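Local coordinates for Swi5-dependent recombination DNA repair protein 1 (Schizosaccharomyces pombe, PDB 3VIQ) that partners Swi5 in a complex that activates Rad51-mediated strand exchange, serving DNA recombination repair and meiotic chromosome segregation, at residues K61-A64 against E65-L69. Numbering follows the deposited sequence.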
# COMPACT_ATOMS: atom_id res chain seq x y z
N LYS A 61 -1.34 13.67 23.37
CA LYS A 61 -1.01 13.95 24.78
C LYS A 61 -2.21 14.43 25.63
O LYS A 61 -2.48 13.83 26.70
CB LYS A 61 0.19 14.92 24.92
CG LYS A 61 0.81 14.86 26.33
CD LYS A 61 1.97 15.83 26.52
CE LYS A 61 1.49 17.26 26.76
NZ LYS A 61 2.18 17.84 27.94
N PRO A 62 -2.93 15.48 25.18
CA PRO A 62 -4.14 15.86 25.92
C PRO A 62 -5.30 14.85 25.77
O PRO A 62 -6.08 14.68 26.70
CB PRO A 62 -4.48 17.26 25.38
CG PRO A 62 -3.85 17.31 23.99
CD PRO A 62 -2.64 16.40 24.04
N MET A 63 -5.39 14.15 24.64
CA MET A 63 -6.36 13.03 24.54
C MET A 63 -6.13 11.95 25.62
O MET A 63 -7.09 11.55 26.28
CB MET A 63 -6.33 12.40 23.13
CG MET A 63 -7.36 11.31 22.93
SD MET A 63 -7.44 10.65 21.24
CE MET A 63 -8.88 9.56 21.38
N ALA A 64 -4.88 11.50 25.78
CA ALA A 64 -4.50 10.53 26.83
C ALA A 64 -4.91 10.97 28.25
O ALA A 64 -5.32 10.15 29.07
CB ALA A 64 -2.99 10.25 26.78
N GLU A 65 -4.78 12.27 28.50
CA GLU A 65 -5.10 12.88 29.78
C GLU A 65 -6.60 13.01 29.96
O GLU A 65 -7.09 12.76 31.06
CB GLU A 65 -4.45 14.26 29.89
CG GLU A 65 -4.81 15.04 31.16
CD GLU A 65 -4.26 14.40 32.43
OE1 GLU A 65 -3.69 13.29 32.37
OE2 GLU A 65 -4.41 15.02 33.51
N ARG A 66 -7.33 13.40 28.91
CA ARG A 66 -8.78 13.45 29.04
C ARG A 66 -9.29 12.06 29.35
O ARG A 66 -10.03 11.87 30.31
CB ARG A 66 -9.46 13.98 27.80
CG ARG A 66 -9.49 15.50 27.71
CD ARG A 66 -10.19 15.96 26.43
NE ARG A 66 -9.74 15.21 25.24
CZ ARG A 66 -8.88 15.67 24.32
NH1 ARG A 66 -8.33 16.89 24.44
NH2 ARG A 66 -8.56 14.90 23.27
N ILE A 67 -8.89 11.08 28.54
CA ILE A 67 -9.31 9.72 28.76
C ILE A 67 -9.04 9.28 30.22
O ILE A 67 -9.95 8.76 30.88
CB ILE A 67 -8.68 8.76 27.73
CG1 ILE A 67 -9.41 8.87 26.38
CG2 ILE A 67 -8.71 7.31 28.24
CD1 ILE A 67 -8.79 8.01 25.24
N ARG A 68 -7.83 9.54 30.72
CA ARG A 68 -7.40 9.13 32.05
C ARG A 68 -8.33 9.71 33.15
O ARG A 68 -8.67 9.02 34.10
CB ARG A 68 -5.93 9.51 32.30
CG ARG A 68 -5.25 8.71 33.42
CD ARG A 68 -3.87 9.26 33.84
NE ARG A 68 -3.91 10.68 34.19
CZ ARG A 68 -4.24 11.18 35.38
NH1 ARG A 68 -4.56 10.40 36.40
NH2 ARG A 68 -4.24 12.50 35.55
N LEU A 69 -8.75 10.97 32.98
CA LEU A 69 -9.72 11.63 33.87
C LEU A 69 -11.19 11.25 33.56
O LEU A 69 -12.10 12.05 33.78
CB LEU A 69 -9.57 13.15 33.80
CG LEU A 69 -8.35 13.83 34.41
CD1 LEU A 69 -7.11 12.93 34.38
CD2 LEU A 69 -8.10 15.15 33.67
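With CG anti to the carbonyl carbon (chi1 -83°) and a bend at chi3, R66 folds back along the helix and lays one guanidinium face over the P62 carbonyl and the M63 backbone. R66 NH2 comes to 3.2 Å from M63 CA and 3.4 Å from M63 CB, the two side chains crossing at about a right angle. M63 instead runs fully extended, and its CE meets I67 CD1 at 4.2 Å; F95, from a loop of the same chain, touches both residues. This is the C-terminal end of the long helix 38-68, in the C-terminal domain of Sfr1, with L69 the first residue to leave helical geometry. Backbone i to i+4 bonds hold the turn: I67 N to M63 O is nearly straight (2.9 Å, 175°), whereas E65 N to K61 O, which spans the proline kink at P62, is weak at 3.3 Å. Three residues apart on the helix, R68 grips E65 side-on in a salt bridge, NE to OE1 and NH2 to OE2, each 3.2 Å, reaching the oxygens from their syn sides but tilted out of the carboxylate plane. An alanine replacing E65 would probably leave the R68 guanidinium without this carboxylate mate and freer to swing.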